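PDB 3K9C: transcriptional regulator, LacI family protein from Rhodococcus jostii, which probably binds cis-regulatory DNA as a transcription factor of the LacI family, with a sensor core resembling the periplasmic sugar-binding proteins. Local coordinates for residues B[28-31]-B[32-36]; B[202-206]-B[207-211]; B[75-78]-B[79-83]; B[222-225]-B[226-230]. All coordinates share one frame; numbering follows the deposited sequence.

In the fold
The four contacts are local ones, and they come along the chain in the order interaction 1, interaction 3, interaction 2, interaction 4. Interactions 1 and 3 belong to the part of the fold built on the mixed sheet: the first lies on helix 24-39, the second at the start of helix 79-86, with centres about 23 Å apart. Interaction 2 ends helix 194-206, just ahead of strand 216-218 of the four-stranded parallel sheet; its centre and that of interaction 3 are about 40 Å apart, on opposite sides of the chain's centre. Interaction 4 touches interaction 1 where Asp28 packs on Ser223. Interactions 1, 2 and 4 all meet the second subunit, so three of these local contacts also contribute atoms to the dimer interface.

Interaction 1 (B[28-31]-B[32-36]); sequences DLVE and QIYAA
Glu31 and Gln32, neighbours on one turn of helix 24-39, are joined through a water molecule that donates to both side chains. It lies 3.0 Å from Gln32 OE1 and makes a weaker bond to Glu31 OE1. The two chains reach it by different routes. Glu31 runs out extended, with CG anti to the backbone N (chi1 173°), whereas Gln32 folds at its second torsion (chi2 -57°), and its CG passes 3.4 Å from Asp28 O. The other carboxylate oxygen of Glu31, OE2, is hydrogen-bonded to Ser52 OG of the second subunit, so the firmer polar tie of this acid runs across the dimer interface.

Beneath these side chains runs the i to i+4 ladder of an alpha helix, here the helix of the beta-alpha-beta unit formed by strand 13-20, helix 24-39 and strand 42-49. Gln32 N donates to Asp28 O at 3.1 Å and Tyr34 N to Val30 O at 3.0 Å, both nearly straight, while Ala35 N to Glu31 O is weak.

Four residues apart on the same helix, Val30 and Tyr34 lie side by side and point the same way. Val30 CG1 rests 3.7 Å from Tyr34 CD1 and equally close to CE1, so one methyl branch touches both of these neighbouring ring carbons. Both residues also pack on Leu46 of strand 42-49. The far end of the tyrosine belongs to the dimer: its OH is hydrogen-bonded to Ala48 N of the second subunit, and its ring makes a cation-pi contact with Arg53 of that subunit.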
loop_
_atom_site.group_PDB
_atom_site.type_symbol
_atom_site.label_atom_id
_atom_site.label_comp_id
_atom_site.label_asym_id
_atom_site.label_seq_id
_atom_site.Cartn_x
_atom_site.Cartn_y
_atom_site.Cartn_z
ATOM N N ASP B 28 5.300 -6.850 1.584
ATOM C CA ASP B 28 6.383 -7.369 2.434
ATOM C C ASP B 28 6.949 -8.665 1.859
ATOM O O ASP B 28 8.161 -8.858 1.812
ATOM C CB ASP B 28 5.888 -7.667 3.854
ATOM C CG ASP B 28 5.458 -6.425 4.605
ATOM O OD1 ASP B 28 6.204 -5.422 4.602
ATOM O OD2 ASP B 28 4.369 -6.463 5.218
ATOM N N LEU B 29 6.060 -9.564 1.452
ATOM C CA LEU B 29 6.470 -10.841 0.881
ATOM C C LEU B 29 7.250 -10.632 -0.410
ATOM O O LEU B 29 8.279 -11.268 -0.619
ATOM C CB LEU B 29 5.253 -11.745 0.618
ATOM C CG LEU B 29 4.610 -12.407 1.851
ATOM C CD1 LEU B 29 3.375 -13.200 1.450
ATOM C CD2 LEU B 29 5.621 -13.325 2.530
ATOM N N VAL B 30 6.776 -9.736 -1.272
ATOM C CA VAL B 30 7.480 -9.488 -2.532
ATOM C C VAL B 30 8.896 -8.973 -2.274
ATOM O O VAL B 30 9.857 -9.462 -2.869
ATOM C CB VAL B 30 6.742 -8.452 -3.418
ATOM C CG1 VAL B 30 7.689 -7.920 -4.484
ATOM C CG2 VAL B 30 5.516 -9.100 -4.084
ATOM N N GLU B 31 9.022 -7.978 -1.401
ATOM C CA GLU B 31 10.331 -7.426 -1.094
ATOM C C GLU B 31 11.288 -8.521 -0.668
ATOM O O GLU B 31 12.406 -8.605 -1.168
ATOM C CB GLU B 31 10.244 -6.374 0.016
ATOM C CG GLU B 31 11.611 -5.892 0.499
ATOM C CD GLU B 31 11.508 -4.706 1.443
ATOM O OE1 GLU B 31 10.386 -4.397 1.903
ATOM O OE2 GLU B 31 12.553 -4.087 1.732
ATOM N N GLN B 32 10.845 -9.363 0.260
ATOM C CA GLN B 32 11.683 -10.448 0.736
ATOM C C GLN B 32 11.923 -11.536 -0.318
ATOM O O GLN B 32 13.001 -12.137 -0.354
ATOM C CB GLN B 32 11.086 -11.036 2.022
ATOM C CG GLN B 32 11.027 -10.014 3.143
ATOM C CD GLN B 32 12.396 -9.428 3.446
ATOM O OE1 GLN B 32 12.518 -8.279 3.873
ATOM N NE2 GLN B 32 13.432 -10.224 3.238
ATOM N N ILE B 33 10.940 -11.791 -1.181
ATOM C CA ILE B 33 11.121 -12.803 -2.221
ATOM C C ILE B 33 12.237 -12.368 -3.162
ATOM O O ILE B 33 13.082 -13.173 -3.553
ATOM C CB ILE B 33 9.821 -13.040 -3.020
ATOM C CG1 ILE B 33 8.809 -13.770 -2.124
ATOM C CG2 ILE B 33 10.116 -13.852 -4.288
ATOM C CD1 ILE B 33 7.431 -13.936 -2.739
ATOM N N TYR B 34 12.235 -11.088 -3.516
ATOM C CA TYR B 34 13.260 -10.526 -4.382
ATOM C C TYR B 34 14.633 -10.805 -3.774
ATOM O O TYR B 34 15.548 -11.252 -4.464
ATOM C CB TYR B 34 13.090 -9.014 -4.497
ATOM C CG TYR B 34 12.353 -8.514 -5.721
ATOM C CD1 TYR B 34 11.189 -7.766 -5.586
ATOM C CD2 TYR B 34 12.869 -8.710 -7.012
ATOM C CE1 TYR B 34 10.550 -7.208 -6.695
ATOM C CE2 TYR B 34 12.237 -8.158 -8.134
ATOM C CZ TYR B 34 11.079 -7.404 -7.963
ATOM O OH TYR B 34 10.449 -6.824 -9.036
ATOM N N ALA B 35 14.763 -10.532 -2.478
ATOM C CA ALA B 35 16.024 -10.723 -1.771
ATOM C C ALA B 35 16.438 -12.189 -1.686
ATOM O O ALA B 35 17.598 -12.525 -1.938
ATOM C CB ALA B 35 15.940 -10.107 -0.367
ATOM N N ALA B 36 15.502 -13.068 -1.341
ATOM C CA ALA B 36 15.814 -14.495 -1.251
ATOM C C ALA B 36 16.216 -15.010 -2.636
ATOM O O ALA B 36 17.165 -15.789 -2.782
ATOM C CB ALA B 36 14.608 -15.266 -0.730
HETATM O O HOH W 1 10.063 -6.594 3.742
#

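Interaction 2 (B[202-206]-B[207-211]); sequences DLLVR and SGRDV
Ser207 turns its hydroxyl back along the helix: with chi1 at -61°, OG stands beside its own backbone N and reaches Leu203 O at 2.6 Å. The hydroxyl donates from above the carbonyl plane, 44° out of it, and Ser207 N adds a weak bond to the same oxygen. Leu204 and Val211 meet through another pair of torsions. Leu204 CG is anti to its carbonyl carbon (chi1 -72°), as is Val211 CG2, and the two side chains cross at about a right angle, with Leu204 CD1 3.6 Å from Val211 CG2.

Between these side-chain contacts the backbone closes helix 194-206 with a Schellman motif. Gly208, at positive phi, is the first residue to leave the helical conformation. Its N donates to Val205 O at 3.2 Å, from well above the carbonyl plane, while Arg209 N reaches Leu204 O at 2.9 Å. The reversal carries the chain towards strand 216-218, and both Leu204 and Val211 pack on Val217 of that strand. Arg209 crosses Leu204 on the way, its CD 4.2 Å from Leu204 CD2, and continues onto Leu180 of helix 169-181.

Arg206 runs extended from CG to NE, back along the last turn, where its NH1 donates to Asp202 O at 3.0 Å. That oxygen lies in the guanidinium plane and also accepts from Arg206 N, the two donors arriving from opposite faces of the carbonyl.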
loop_
_atom_site.group_PDB
_atom_site.type_symbol
_atom_site.label_atom_id
_atom_site.label_comp_id
_atom_site.label_asym_id
_atom_site.label_seq_id
_atom_site.Cartn_x
_atom_site.Cartn_y
_atom_site.Cartn_z
ATOM N N ASP B 202 -9.497 3.337 13.590
ATOM C CA ASP B 202 -9.986 4.608 13.054
ATOM C C ASP B 202 -11.380 4.917 13.577
ATOM O O ASP B 202 -11.681 6.059 13.934
ATOM C CB ASP B 202 -10.068 4.589 11.528
ATOM C CG ASP B 202 -8.734 4.373 10.864
ATOM O OD1 ASP B 202 -7.699 4.803 11.421
ATOM O OD2 ASP B 202 -8.731 3.781 9.759
ATOM N N LEU B 203 -12.234 3.902 13.595
ATOM C CA LEU B 203 -13.597 4.072 14.069
ATOM C C LEU B 203 -13.629 4.312 15.569
ATOM O O LEU B 203 -14.306 5.222 16.045
ATOM C CB LEU B 203 -14.441 2.833 13.755
ATOM C CG LEU B 203 -15.865 2.965 14.304
ATOM C CD1 LEU B 203 -16.621 3.933 13.417
ATOM C CD2 LEU B 203 -16.571 1.624 14.344
ATOM N N LEU B 204 -12.901 3.482 16.311
ATOM C CA LEU B 204 -12.862 3.592 17.766
ATOM C C LEU B 204 -12.388 4.953 18.260
ATOM O O LEU B 204 -12.967 5.513 19.185
ATOM C CB LEU B 204 -11.966 2.496 18.356
ATOM C CG LEU B 204 -12.519 1.069 18.319
ATOM C CD1 LEU B 204 -11.508 0.107 18.924
ATOM C CD2 LEU B 204 -13.826 1.019 19.097
ATOM N N VAL B 205 -11.333 5.483 17.651
ATOM C CA VAL B 205 -10.817 6.776 18.076
ATOM C C VAL B 205 -11.786 7.893 17.695
ATOM O O VAL B 205 -11.943 8.855 18.435
ATOM C CB VAL B 205 -9.414 7.054 17.472
ATOM C CG1 VAL B 205 -9.502 7.215 15.977
ATOM C CG2 VAL B 205 -8.814 8.297 18.107
ATOM N N ARG B 206 -12.449 7.753 16.551
ATOM C CA ARG B 206 -13.406 8.759 16.092
ATOM C C ARG B 206 -14.704 8.664 16.877
ATOM O O ARG B 206 -15.538 9.571 16.836
ATOM C CB ARG B 206 -13.701 8.583 14.601
ATOM C CG ARG B 206 -12.560 8.992 13.689
ATOM C CD ARG B 206 -12.879 8.660 12.240
ATOM N NE ARG B 206 -11.879 9.194 11.320
ATOM C CZ ARG B 206 -10.597 8.839 11.303
ATOM N NH1 ARG B 206 -10.135 7.936 12.161
ATOM N NH2 ARG B 206 -9.773 9.393 10.420
ATOM N N SER B 207 -14.868 7.559 17.593
ATOM C CA SER B 207 -16.062 7.338 18.391
ATOM C C SER B 207 -15.828 7.772 19.827
ATOM O O SER B 207 -16.713 7.655 20.672
ATOM C CB SER B 207 -16.447 5.863 18.343
ATOM O OG SER B 207 -16.722 5.480 17.007
ATOM N N GLY B 208 -14.625 8.268 20.095
ATOM C CA GLY B 208 -14.286 8.722 21.431
ATOM C C GLY B 208 -13.816 7.631 22.376
ATOM O O GLY B 208 -13.639 7.872 23.569
ATOM N N ARG B 209 -13.603 6.428 21.859
ATOM C CA ARG B 209 -13.152 5.339 22.714
ATOM C C ARG B 209 -11.641 5.178 22.633
ATOM O O ARG B 209 -11.054 5.278 21.553
ATOM C CB ARG B 209 -13.859 4.043 22.324
ATOM C CG ARG B 209 -15.369 4.114 22.503
ATOM C CD ARG B 209 -16.021 2.777 22.208
ATOM N NE ARG B 209 -17.467 2.799 22.415
ATOM C CZ ARG B 209 -18.316 3.532 21.701
ATOM N NH1 ARG B 209 -17.870 4.313 20.724
ATOM N NH2 ARG B 209 -19.614 3.479 21.958
ATOM N N ASP B 210 -11.011 4.944 23.783
ATOM C CA ASP B 210 -9.562 4.786 23.839
ATOM C C ASP B 210 -9.105 3.349 23.659
ATOM O O ASP B 210 -9.752 2.403 24.119
ATOM C CB ASP B 210 -8.996 5.287 25.174
ATOM C CG ASP B 210 -9.133 6.783 25.352
ATOM O OD1 ASP B 210 -8.816 7.536 24.404
ATOM O OD2 ASP B 210 -9.545 7.209 26.453
ATOM N N VAL B 211 -7.969 3.208 22.988
ATOM C CA VAL B 211 -7.352 1.916 22.757
ATOM C C VAL B 211 -5.954 2.045 23.355
ATOM O O VAL B 211 -5.209 2.963 23.011
ATOM C CB VAL B 211 -7.255 1.598 21.249
ATOM C CG1 VAL B 211 -6.496 0.290 21.032
ATOM C CG2 VAL B 211 -8.647 1.493 20.655
#

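Interaction 3 (B[75-78]-B[79-83]); sequences TRFD and TDELG
One face of the Phe77 ring is covered by Glu81, whose CB sits 3.6 Å above the plane and offset toward the rim. This is a CH-pi contact, with the carbon 4.0 Å from the ring centroid. The Glu81 carboxylate stands further out, near CD1 and CE1, and its plane is turned 40° from that of the ring. Glu81 is also half of a capping box at the start of helix 79-86, with Asp78, the residue right after Phe77, as the N-cap.

Each half of the box is well formed. Asp78 CG lies between its own backbone N and carbonyl carbon (chi1 57°), a rotation that swings the carboxylate over the first turn, where OD1 accepts from Glu81 N at 2.9 Å, met nearly along its C-O axis. In return Glu81 OE1 takes the Asp78 N-H on its anti lone pair, also at 2.9 Å. The exchange leaves carboxylates close together, Asp78 OD2 being 3.6 Å from Glu81 OE1; the amide donors probably offset part of that repulsion.

Ahead of the cap, an ST turn links Phe77 N to Thr75 OG1, and Glu55 also binds that hydroxyl. Arg96 takes hold of the carbonyls of Thr75 and Phe77. Phe77 CB also packs 3.9 Å from Leu82 CG, and Leu82 N donates to Asp78 O at 3.0 Å in an almost straight bond of 170°.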
loop_
_atom_site.group_PDB
_atom_site.type_symbol
_atom_site.label_atom_id
_atom_site.label_comp_id
_atom_site.label_asym_id
_atom_site.label_seq_id
_atom_site.Cartn_x
_atom_site.Cartn_y
_atom_site.Cartn_z
ATOM N N THR B 75 -3.405 -16.678 -3.778
ATOM C CA THR B 75 -4.224 -16.932 -4.960
ATOM C C THR B 75 -5.647 -17.399 -4.644
ATOM O O THR B 75 -5.894 -18.031 -3.615
ATOM C CB THR B 75 -3.550 -17.988 -5.875
ATOM O OG1 THR B 75 -4.318 -18.146 -7.076
ATOM C CG2 THR B 75 -3.450 -19.328 -5.162
ATOM N N ARG B 76 -6.574 -17.090 -5.546
ATOM C CA ARG B 76 -7.972 -17.476 -5.384
ATOM C C ARG B 76 -8.364 -18.553 -6.406
ATOM O O ARG B 76 -9.540 -18.900 -6.533
ATOM C CB ARG B 76 -8.888 -16.254 -5.549
ATOM C CG ARG B 76 -8.505 -15.051 -4.694
ATOM C CD ARG B 76 -8.504 -15.383 -3.216
ATOM N NE ARG B 76 -9.856 -15.457 -2.672
ATOM C CZ ARG B 76 -10.634 -14.400 -2.460
ATOM N NH1 ARG B 76 -10.192 -13.178 -2.742
ATOM N NH2 ARG B 76 -11.855 -14.564 -1.968
ATOM N N PHE B 77 -7.375 -19.066 -7.132
ATOM C CA PHE B 77 -7.603 -20.110 -8.129
ATOM C C PHE B 77 -8.151 -21.366 -7.470
ATOM O O PHE B 77 -7.701 -21.749 -6.390
ATOM C CB PHE B 77 -6.292 -20.486 -8.826
ATOM C CG PHE B 77 -5.917 -19.589 -9.967
ATOM C CD1 PHE B 77 -6.715 -18.502 -10.323
ATOM C CD2 PHE B 77 -4.779 -19.863 -10.723
ATOM C CE1 PHE B 77 -6.389 -17.707 -11.411
ATOM C CE2 PHE B 77 -4.442 -19.069 -11.823
ATOM C CZ PHE B 77 -5.254 -17.989 -12.166
ATOM N N ASP B 78 -9.120 -22.010 -8.119
ATOM C CA ASP B 78 -9.673 -23.251 -7.584
ATOM C C ASP B 78 -8.796 -24.416 -8.054
ATOM O O ASP B 78 -7.804 -24.212 -8.760
ATOM C CB ASP B 78 -11.126 -23.468 -8.043
ATOM C CG ASP B 78 -11.275 -23.477 -9.556
ATOM O OD1 ASP B 78 -10.424 -24.086 -10.244
ATOM O OD2 ASP B 78 -12.256 -22.885 -10.058
ATOM N N THR B 79 -9.169 -25.628 -7.658
ATOM C CA THR B 79 -8.423 -26.830 -8.018
ATOM C C THR B 79 -8.123 -26.926 -9.509
ATOM O O THR B 79 -7.006 -27.266 -9.906
ATOM C CB THR B 79 -9.196 -28.102 -7.605
ATOM O OG1 THR B 79 -9.511 -28.040 -6.208
ATOM C CG2 THR B 79 -8.359 -29.346 -7.879
ATOM N N ASP B 80 -9.125 -26.629 -10.326
ATOM C CA ASP B 80 -9.004 -26.700 -11.780
ATOM C C ASP B 80 -8.008 -25.703 -12.371
ATOM O O ASP B 80 -7.152 -26.071 -13.176
ATOM C CB ASP B 80 -10.380 -26.494 -12.414
ATOM C CG ASP B 80 -11.459 -27.333 -11.747
ATOM O OD1 ASP B 80 -11.755 -27.085 -10.555
ATOM O OD2 ASP B 80 -12.006 -28.244 -12.407
ATOM N N GLU B 81 -8.128 -24.438 -11.980
ATOM C CA GLU B 81 -7.228 -23.404 -12.476
ATOM C C GLU B 81 -5.793 -23.706 -12.042
ATOM O O GLU B 81 -4.859 -23.552 -12.824
ATOM C CB GLU B 81 -7.666 -22.033 -11.949
ATOM C CG GLU B 81 -9.066 -21.621 -12.395
ATOM C CD GLU B 81 -9.555 -20.356 -11.709
ATOM O OE1 GLU B 81 -9.739 -20.375 -10.473
ATOM O OE2 GLU B 81 -9.752 -19.340 -12.409
ATOM N N LEU B 82 -5.621 -24.132 -10.794
ATOM C CA LEU B 82 -4.294 -24.471 -10.293
ATOM C C LEU B 82 -3.751 -25.648 -11.093
ATOM O O LEU B 82 -2.614 -25.622 -11.560
ATOM C CB LEU B 82 -4.353 -24.855 -8.813
ATOM C CG LEU B 82 -4.382 -23.706 -7.811
ATOM C CD1 LEU B 82 -4.616 -24.242 -6.410
ATOM C CD2 LEU B 82 -3.059 -22.950 -7.889
ATOM N N GLY B 83 -4.580 -26.677 -11.244
ATOM C CA GLY B 83 -4.171 -27.853 -11.989
ATOM C C GLY B 83 -3.644 -27.489 -13.360
ATOM O O GLY B 83 -2.539 -27.878 -13.730
#

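Interaction 4 (B[222-225]-B[226-230]); sequences DSRL and ARIPH
Arg227 folds its guanidinium back over the start of its own short helix, and NH2 donates weakly to Asp222 O at 3.4 Å. The acceptor lies at the edge of the group, near its plane, while Arg224 CA sits 3.3 Å above one face, offset toward the rim. A bend at chi3 (70°) returns the chain to this position.

Ser223 O is met by Ala226 N at 3.0 Å, the donor standing above the carbonyl plane. Arg224 O receives two weak bonds, from Arg227 N and Ile228 N, both 3.4 Å long. These bonds make 224-227 a single, loosely bonded helical turn in a core of the periplasmic-binding-protein type, as in LacI relatives; along the chain it falls between strands 216-218 and 235-237. Ile228 follows it, with CG1 against Arg224 O at 3.2 Å.

Several other polar groups find partners outside the turn. Asp222 OD1 forms a salt bridge with Arg272, whereas Asp194 accepts from Ser223 N. Arg224 points its charge across the dimer: NH2 makes a salt bridge with Glu169 of the second subunit, and NE a weak hydrogen bond to Gln22 of that subunit.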
loop_
_atom_site.group_PDB
_atom_site.type_symbol
_atom_site.label_atom_id
_atom_site.label_comp_id
_atom_site.label_asym_id
_atom_site.label_seq_id
_atom_site.Cartn_x
_atom_site.Cartn_y
_atom_site.Cartn_z
ATOM N N ASP B 222 1.710 -8.291 10.827
ATOM C CA ASP B 222 2.841 -7.471 11.269
ATOM C C ASP B 222 3.389 -6.767 10.034
ATOM O O ASP B 222 4.577 -6.867 9.714
ATOM C CB ASP B 222 3.949 -8.311 11.931
ATOM C CG ASP B 222 5.003 -7.445 12.642
ATOM O OD1 ASP B 222 4.656 -6.336 13.096
ATOM O OD2 ASP B 222 6.172 -7.876 12.768
ATOM N N SER B 223 2.501 -6.061 9.341
ATOM C CA SER B 223 2.872 -5.339 8.135
ATOM C C SER B 223 3.275 -3.918 8.516
ATOM O O SER B 223 3.195 -3.547 9.686
ATOM C CB SER B 223 1.694 -5.322 7.151
ATOM O OG SER B 223 0.627 -4.535 7.638
ATOM N N ARG B 224 3.701 -3.132 7.529
ATOM C CA ARG B 224 4.144 -1.760 7.770
ATOM C C ARG B 224 3.114 -0.923 8.515
ATOM O O ARG B 224 3.461 0.006 9.241
ATOM C CB ARG B 224 4.496 -1.062 6.447
ATOM C CG ARG B 224 3.308 -0.770 5.536
ATOM C CD ARG B 224 3.725 0.061 4.322
ATOM N NE ARG B 224 4.239 1.377 4.700
ATOM C CZ ARG B 224 3.482 2.397 5.086
ATOM N NH1 ARG B 224 2.162 2.263 5.142
ATOM N NH2 ARG B 224 4.046 3.550 5.430
ATOM N N LEU B 225 1.843 -1.255 8.338
ATOM C CA LEU B 225 0.769 -0.519 8.995
ATOM C C LEU B 225 0.906 -0.606 10.511
ATOM O O LEU B 225 0.751 0.384 11.211
ATOM C CB LEU B 225 -0.586 -1.103 8.579
ATOM C CG LEU B 225 -0.899 -1.172 7.082
ATOM C CD1 LEU B 225 -2.160 -1.979 6.857
ATOM C CD2 LEU B 225 -1.053 0.236 6.533
ATOM N N ALA B 226 1.208 -1.803 11.005
ATOM C CA ALA B 226 1.328 -2.052 12.438
ATOM C C ALA B 226 2.510 -1.395 13.143
ATOM O O ALA B 226 2.418 -1.049 14.330
ATOM C CB ALA B 226 1.365 -3.558 12.685
ATOM N N ARG B 227 3.615 -1.219 12.428
ATOM C CA ARG B 227 4.799 -0.638 13.042
ATOM C C ARG B 227 4.840 0.891 13.003
ATOM O O ARG B 227 5.673 1.505 13.671
ATOM C CB ARG B 227 6.055 -1.215 12.388
ATOM C CG ARG B 227 6.398 -0.593 11.051
ATOM C CD ARG B 227 7.426 -1.423 10.290
ATOM N NE ARG B 227 6.839 -2.680 9.826
ATOM C CZ ARG B 227 7.338 -3.414 8.839
ATOM N NH1 ARG B 227 8.437 -3.012 8.214
ATOM N NH2 ARG B 227 6.731 -4.536 8.468
ATOM N N ILE B 228 3.947 1.505 12.231
ATOM C CA ILE B 228 3.911 2.958 12.153
ATOM C C ILE B 228 3.939 3.507 13.572
ATOM O O ILE B 228 3.119 3.133 14.401
ATOM C CB ILE B 228 2.638 3.467 11.438
ATOM C CG1 ILE B 228 2.656 3.021 9.974
ATOM C CG2 ILE B 228 2.567 4.982 11.525
ATOM C CD1 ILE B 228 1.381 3.330 9.213
ATOM N N PRO B 229 4.897 4.402 13.863
ATOM C CA PRO B 229 5.103 5.043 15.161
ATOM C C PRO B 229 3.879 5.475 15.964
ATOM O O PRO B 229 3.855 5.284 17.178
ATOM C CB PRO B 229 6.010 6.215 14.813
ATOM C CG PRO B 229 6.882 5.626 13.779
ATOM C CD PRO B 229 5.893 4.891 12.892
ATOM N N HIS B 230 2.874 6.062 15.319
ATOM C CA HIS B 230 1.699 6.498 16.072
ATOM C C HIS B 230 0.558 5.486 16.080
ATOM O O HIS B 230 -0.477 5.716 16.703
ATOM C CB HIS B 230 1.203 7.861 15.564
ATOM C CG HIS B 230 0.795 7.866 14.127
ATOM N ND1 HIS B 230 -0.500 7.632 13.718
ATOM C CD2 HIS B 230 1.519 8.049 12.995
ATOM C CE1 HIS B 230 -0.558 7.666 12.398
ATOM N NE2 HIS B 230 0.654 7.917 11.937
#